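Local coordinates for protein GH62 arabinofuranosidase (Podospora anserina, PDB 4N4B) that probably removes arabinofuranose side groups from xylan as a GH62 alpha-L-arabinofuranosidase, built as a five-bladed beta-propeller with a calcium ion near its axis, at residues C219-P224 / H285-R290; D165-C170 / E296-D301. All blocks are in the same frame, centred on the assembly; numbering follows the deposited sequence.

In the fold
Both interactions are buried and join parts of different propeller blades; their centres lie about 7 Å apart. Interaction 1 pairs the innermost strands 216-222 and 286-288 of neighbouring blades, which meet where a tyrosine hydroxyl takes a backbone N-H of the facing strand and shares a water with a salt bridge internal to that segment, close to the calcium. Interaction 2 sets the inner strand 164-170 against an irregular loop; its polar chemistry is mostly backbone, its filling aliphatic, and of its touching residues only K297 is partly exposed. The two share their surroundings: W167 NE1 donates a hydrogen bond to V220 O, while S222 OG pairs with K297 O, so three blades are tied together.

Interaction 1: C219-P224 / H285-R290; sequences CVYSLP and HGEIIR. With CA (calcium ion), chain B.
Y221 meets I288 through both polar and apolar atoms. Its OH accepts the I288 N-H (N to OH 2.9 Å, 148° at the hydrogen) and donates to water 1, lying in the ring plane at its edge. That water accepts also from R290 NE and donates to E287 OE1 and I288 O, so four bonds fix it. R290 NH2 holds E287 OE1 at 3.0 Å in a salt bridge, in the guanidinium plane, and also donates to V107 O. Apolar contact comes from I288 CD1, 3.7 Å from Y221 CE2, and R290 CD at the ring edge. With CG anti to the carbonyl carbon (chi1 -64°), the ring extends between the strands and its hydroxyl arrives at the facing backbone; tyrosine suits this place, an apolar ring with a polar end. A phenylalanine here would probably leave the I288 N-H and water 1 each short of a partner. The calcium is bound by H285 NE2 at 2.2 Å and five waters; G286 O accepts from water 2, and water 3 lies close to E287 OE2. The two strands run parallel, 8.6 Å apart, too far for backbone pairing. W167 of strand 164-170 stacks edge-to-face on Y221, and strand 46-55 flanks R290.

Interaction 2: D165-C170 / E296-D301; sequences DMWVIC and EKLLID
Where the inner strand 164-170 of a propeller blade ends, the loop that follows strand 286-288 crosses it, and C170 meets E296 and K297 there. C170 N donates to E296 O (2.9 Å, 163° at the hydrogen), which gives the amide at the strand's end a partner in the loop. C170 O is met in turn by the CA-H of K297 (CA to O 3.4 Å) and by water 7, which also donates to K297 O and spans the two backbones. Beside this, the aliphatic part of E296 lies along the cysteine, with its CG 3.7 Å from C170 CB. E296 CG stands between its own backbone N and carbonyl carbon (chi1 74°), and a bend at chi2 folds the chain back along C170 while the carboxylate turns to A111 N, a chain long enough to do both. L298 packs further in. Its backbone lies in the left-handed region and its CB points toward the strand: CD1 approaches W167 CZ2 at 3.7 Å, CD2 sits 3.4 Å from V168 O, and CB packs on I169 CG1. A branched aliphatic suits a site between the indole of W167 and the side chain of I169, with one methyl against the V168 carbonyl. C170 is disulfide-bonded to C175 of strand 174-180, Q106 of strand 103-110 touches both W167 and L298, and backbone bonds from L298 and I300 to S222 carry the loop on to strand 216-222.

Interaction 1: C219-P224 / H285-R290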
loop_
_atom_site.group_PDB
_atom_site.type_symbol
_atom_site.label_atom_id
_atom_site.label_comp_id
_atom_site.label_asym_id
_atom_site.label_seq_id
_atom_site.Cartn_x
_atom_site.Cartn_y
_atom_site.Cartn_z
ATOM N N CYS A 219 4.659 -2.210 2.795
ATOM C CA CYS A 219 4.013 -3.473 2.450
ATOM C C CYS A 219 4.718 -4.628 3.151
ATOM O O CYS A 219 5.949 -4.614 3.196
ATOM C CB CYS A 219 4.005 -3.810 0.961
ATOM S SG CYS A 219 3.373 -2.534 -0.182
ATOM N N VAL A 220 3.967 -5.538 3.737
ATOM C CA VAL A 220 4.551 -6.792 4.345
ATOM C C VAL A 220 3.820 -7.973 3.713
ATOM O O VAL A 220 2.602 -8.065 3.884
ATOM C CB VAL A 220 4.472 -6.766 5.866
ATOM C CG1 VAL A 220 5.252 -7.969 6.377
ATOM C CG2 VAL A 220 5.028 -5.404 6.382
ATOM N N TYR A 221 4.570 -8.814 3.032
ATOM C CA TYR A 221 4.015 -9.963 2.337
ATOM C C TYR A 221 4.615 -11.268 2.847
ATOM O O TYR A 221 5.759 -11.282 3.263
ATOM C CB TYR A 221 4.291 -9.850 0.865
ATOM C CG TYR A 221 3.658 -8.692 0.144
ATOM C CD1 TYR A 221 2.314 -8.686 -0.002
ATOM C CD2 TYR A 221 4.416 -7.641 -0.325
ATOM C CE1 TYR A 221 1.640 -7.666 -0.620
ATOM C CE2 TYR A 221 3.750 -6.570 -1.000
ATOM C CZ TYR A 221 2.392 -6.615 -1.144
ATOM O OH TYR A 221 1.720 -5.596 -1.803
ATOM N N SER A 222 3.839 -12.309 2.717
ATOM C CA SER A 222 4.377 -13.654 2.896
ATOM C C SER A 222 4.741 -14.245 1.562
ATOM O O SER A 222 4.248 -13.917 0.491
ATOM C CB SER A 222 3.380 -14.553 3.607
ATOM O OG SER A 222 2.203 -14.797 2.895
ATOM N N LEU A 223 5.773 -15.158 1.640
ATOM C CA LEU A 223 6.356 -15.817 0.478
ATOM C C LEU A 223 6.062 -17.311 0.534
ATOM O O LEU A 223 5.911 -17.849 1.636
ATOM C CB LEU A 223 7.825 -15.556 0.426
ATOM C CG LEU A 223 8.304 -14.042 0.361
ATOM C CD1 LEU A 223 9.783 -13.938 0.627
ATOM C CD2 LEU A 223 7.963 -13.564 -1.016
ATOM N N PRO A 224 5.985 -17.963 -0.586
ATOM C CA PRO A 224 5.705 -19.447 -0.569
ATOM C C PRO A 224 6.767 -20.210 0.218
ATOM O O PRO A 224 6.339 -21.296 0.760
ATOM C CB PRO A 224 5.742 -19.825 -2.057
ATOM C CG PRO A 224 5.558 -18.482 -2.813
ATOM C CD PRO A 224 6.093 -17.447 -1.944
ATOM N N HIS A 285 4.099 4.963 -3.583
ATOM C CA HIS A 285 3.103 4.142 -2.902
ATOM C C HIS A 285 2.312 3.232 -3.841
ATOM O O HIS A 285 1.516 3.661 -4.580
ATOM C CB HIS A 285 2.120 5.061 -2.127
ATOM C CG HIS A 285 1.361 4.368 -1.032
ATOM N ND1 HIS A 285 1.015 4.975 0.147
ATOM C CD2 HIS A 285 0.803 3.141 -0.992
ATOM C CE1 HIS A 285 0.344 4.120 0.890
ATOM N NE2 HIS A 285 0.215 2.991 0.229
ATOM N N GLY A 286 2.509 1.939 -3.662
ATOM C CA GLY A 286 1.840 0.936 -4.463
ATOM C C GLY A 286 1.648 -0.390 -3.741
ATOM O O GLY A 286 1.800 -0.490 -2.583
ATOM N N GLU A 287 1.347 -1.410 -4.524
ATOM C CA GLU A 287 1.082 -2.760 -3.989
ATOM C C GLU A 287 1.340 -3.786 -5.066
ATOM O O GLU A 287 1.054 -3.550 -6.226
ATOM C CB GLU A 287 -0.329 -2.924 -3.457
ATOM C CG GLU A 287 -0.497 -2.956 -1.928
ATOM C CD GLU A 287 -1.871 -3.366 -1.426
ATOM O OE1 GLU A 287 -2.439 -4.337 -2.060
ATOM O OE2 GLU A 287 -2.401 -2.711 -0.510
ATOM N N ILE A 288 1.840 -4.979 -4.640
ATOM C CA ILE A 288 1.943 -6.130 -5.536
ATOM C C ILE A 288 0.557 -6.710 -5.844
ATOM O O ILE A 288 -0.269 -6.871 -4.914
ATOM C CB ILE A 288 2.893 -7.160 -4.900
ATOM C CG1 ILE A 288 4.316 -6.625 -4.750
ATOM C CG2 ILE A 288 2.853 -8.505 -5.705
ATOM C CD1 ILE A 288 5.349 -7.578 -4.131
ATOM N N ILE A 289 0.335 -7.066 -7.080
ATOM C CA ILE A 289 -0.919 -7.678 -7.405
ATOM C C ILE A 289 -1.002 -9.062 -6.748
ATOM O O ILE A 289 -0.257 -9.905 -7.013
ATOM C CB ILE A 289 -1.112 -7.798 -8.917
ATOM C CG1 ILE A 289 -1.069 -6.430 -9.604
ATOM C CG2 ILE A 289 -2.461 -8.421 -9.180
ATOM C CD1 ILE A 289 -1.323 -6.504 -11.096
ATOM N N ARG A 290 -1.946 -9.223 -5.860
ATOM C CA ARG A 290 -2.154 -10.500 -5.217
ATOM C C ARG A 290 -3.234 -11.268 -5.966
ATOM O O ARG A 290 -4.295 -10.859 -6.162
ATOM C CB ARG A 290 -2.550 -10.311 -3.738
ATOM C CG ARG A 290 -1.376 -9.969 -2.842
ATOM C CD ARG A 290 -1.867 -9.457 -1.496
ATOM N NE ARG A 290 -2.480 -8.123 -1.496
ATOM C CZ ARG A 290 -3.644 -7.823 -0.986
ATOM N NH1 ARG A 290 -4.436 -8.721 -0.456
ATOM N NH2 ARG A 290 -4.074 -6.591 -1.040
HETATM CA CA CA B . -0.708 1.077 0.849
HETATM O O HOH W 1 -0.770 -6.217 -2.411
HETATM O O HOH W 2 -0.562 0.391 -1.226
HETATM O O HOH W 3 -1.791 -0.720 1.250
HETATM O O HOH W 4 1.212 0.270 1.035
HETATM O O HOH W 5 -2.650 1.976 0.303
HETATM O O HOH W 6 -0.801 1.749 2.714
#

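Interaction 2: D165-C170 / E296-D301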
loop_
_atom_site.group_PDB
_atom_site.type_symbol
_atom_site.label_atom_id
_atom_site.label_comp_id
_atom_site.label_asym_id
_atom_site.label_seq_id
_atom_site.Cartn_x
_atom_site.Cartn_y
_atom_site.Cartn_z
ATOM N N ASP A 165 -0.540 5.065 6.665
ATOM C CA ASP A 165 -0.203 3.892 5.909
ATOM C C ASP A 165 -0.257 2.560 6.683
ATOM O O ASP A 165 0.701 1.937 6.922
ATOM C CB ASP A 165 1.105 4.132 5.144
ATOM C CG ASP A 165 0.998 5.312 4.159
ATOM O OD1 ASP A 165 -0.106 5.711 3.914
ATOM O OD2 ASP A 165 1.988 5.749 3.672
ATOM N N MET A 166 -1.491 2.191 6.981
ATOM C CA MET A 166 -1.852 1.067 7.814
ATOM C C MET A 166 -1.861 -0.242 7.029
ATOM O O MET A 166 -2.379 -0.322 5.992
ATOM C CB MET A 166 -3.219 1.317 8.465
ATOM C CG MET A 166 -3.412 2.715 8.989
ATOM S SD MET A 166 -2.219 3.090 10.323
ATOM C CE MET A 166 -2.601 4.857 10.622
ATOM N N TRP A 167 -1.249 -1.251 7.603
ATOM C CA TRP A 167 -1.071 -2.518 6.882
ATOM C C TRP A 167 -1.234 -3.700 7.824
ATOM O O TRP A 167 -0.476 -3.791 8.795
ATOM C CB TRP A 167 0.339 -2.578 6.219
ATOM C CG TRP A 167 0.546 -3.799 5.472
ATOM C CD1 TRP A 167 0.964 -5.059 5.935
ATOM C CD2 TRP A 167 0.411 -3.947 4.051
ATOM N NE1 TRP A 167 1.036 -5.925 4.879
ATOM C CE2 TRP A 167 0.716 -5.294 3.696
ATOM C CE3 TRP A 167 0.022 -3.090 3.024
ATOM C CZ2 TRP A 167 0.698 -5.763 2.429
ATOM C CZ3 TRP A 167 -0.021 -3.585 1.722
ATOM C CH2 TRP A 167 0.275 -4.875 1.447
ATOM N N VAL A 168 -2.144 -4.615 7.537
ATOM C CA VAL A 168 -2.300 -5.875 8.319
ATOM C C VAL A 168 -1.731 -7.000 7.540
ATOM O O VAL A 168 -1.875 -7.167 6.326
ATOM C CB VAL A 168 -3.782 -6.120 8.569
ATOM C CG1 VAL A 168 -4.051 -7.520 9.172
ATOM C CG2 VAL A 168 -4.413 -5.036 9.481
ATOM N N ILE A 169 -1.082 -7.896 8.296
ATOM C CA ILE A 169 -0.689 -9.222 7.804
ATOM C C ILE A 169 -0.817 -10.200 9.006
ATOM O O ILE A 169 -0.381 -9.902 10.079
ATOM C CB ILE A 169 0.718 -9.300 7.205
ATOM C CG1 ILE A 169 1.076 -10.720 6.748
ATOM C CG2 ILE A 169 1.786 -8.704 8.087
ATOM C CD1 ILE A 169 2.366 -10.831 5.971
ATOM N N CYS A 170 -1.450 -11.365 8.708
ATOM C CA CYS A 170 -1.577 -12.441 9.740
ATOM C C CYS A 170 -0.847 -13.643 9.307
ATOM O O CYS A 170 -0.654 -13.918 8.152
ATOM C CB CYS A 170 -3.054 -12.787 9.916
ATOM S SG CYS A 170 -4.220 -11.413 10.172
ATOM N N GLU A 296 -5.869 -12.970 4.489
ATOM C CA GLU A 296 -5.091 -12.284 5.482
ATOM C C GLU A 296 -3.635 -12.677 5.604
ATOM O O GLU A 296 -2.959 -12.037 6.334
ATOM C CB GLU A 296 -5.789 -12.341 6.865
ATOM C CG GLU A 296 -5.744 -13.684 7.588
ATOM C CD GLU A 296 -6.716 -14.751 7.112
ATOM O OE1 GLU A 296 -7.519 -14.524 6.264
ATOM O OE2 GLU A 296 -6.642 -15.808 7.719
ATOM N N LYS A 297 -3.206 -13.756 4.954
ATOM C CA LYS A 297 -1.814 -14.065 4.981
ATOM C C LYS A 297 -0.936 -13.270 4.001
ATOM O O LYS A 297 0.254 -13.266 4.104
ATOM C CB LYS A 297 -1.581 -15.569 4.651
ATOM C CG LYS A 297 -2.246 -16.523 5.698
ATOM C CD LYS A 297 -1.660 -17.909 5.680
ATOM C CE LYS A 297 -2.037 -18.590 7.019
ATOM N NZ LYS A 297 -3.482 -18.772 6.965
ATOM N N LEU A 298 -1.623 -12.499 3.118
ATOM C CA LEU A 298 -0.902 -11.514 2.195
ATOM C C LEU A 298 0.216 -12.222 1.440
ATOM O O LEU A 298 1.334 -11.786 1.240
ATOM C CB LEU A 298 -0.356 -10.284 2.978
ATOM C CG LEU A 298 -1.335 -9.167 3.241
ATOM C CD1 LEU A 298 -1.716 -8.505 1.943
ATOM C CD2 LEU A 298 -2.591 -9.508 4.031
ATOM N N LEU A 299 -0.117 -13.418 0.905
ATOM C CA LEU A 299 0.794 -14.168 0.121
ATOM C C LEU A 299 0.971 -13.567 -1.293
ATOM O O LEU A 299 -0.020 -13.224 -1.974
ATOM C CB LEU A 299 0.268 -15.637 -0.037
ATOM C CG LEU A 299 1.184 -16.616 -0.821
ATOM C CD1 LEU A 299 2.494 -16.848 -0.225
ATOM C CD2 LEU A 299 0.465 -18.004 -1.065
ATOM N N ILE A 300 2.199 -13.555 -1.789
ATOM C CA ILE A 300 2.532 -13.174 -3.199
ATOM C C ILE A 300 3.168 -14.341 -3.944
ATOM O O ILE A 300 3.679 -15.308 -3.312
ATOM C CB ILE A 300 3.393 -11.934 -3.257
ATOM C CG1 ILE A 300 4.756 -12.181 -2.593
ATOM C CG2 ILE A 300 2.573 -10.777 -2.665
ATOM C CD1 ILE A 300 5.764 -11.090 -2.873
ATOM N N ASP A 301 3.196 -14.235 -5.270
ATOM C CA ASP A 301 3.927 -15.170 -6.116
ATOM C C ASP A 301 5.197 -14.498 -6.636
ATOM O O ASP A 301 5.145 -13.659 -7.535
ATOM C CB ASP A 301 3.056 -15.634 -7.284
ATOM C CG ASP A 301 3.816 -16.498 -8.270
ATOM O OD1 ASP A 301 4.981 -16.847 -7.983
ATOM O OD2 ASP A 301 3.250 -16.829 -9.333
HETATM O O HOH W 7 1.372 -14.397 6.437
#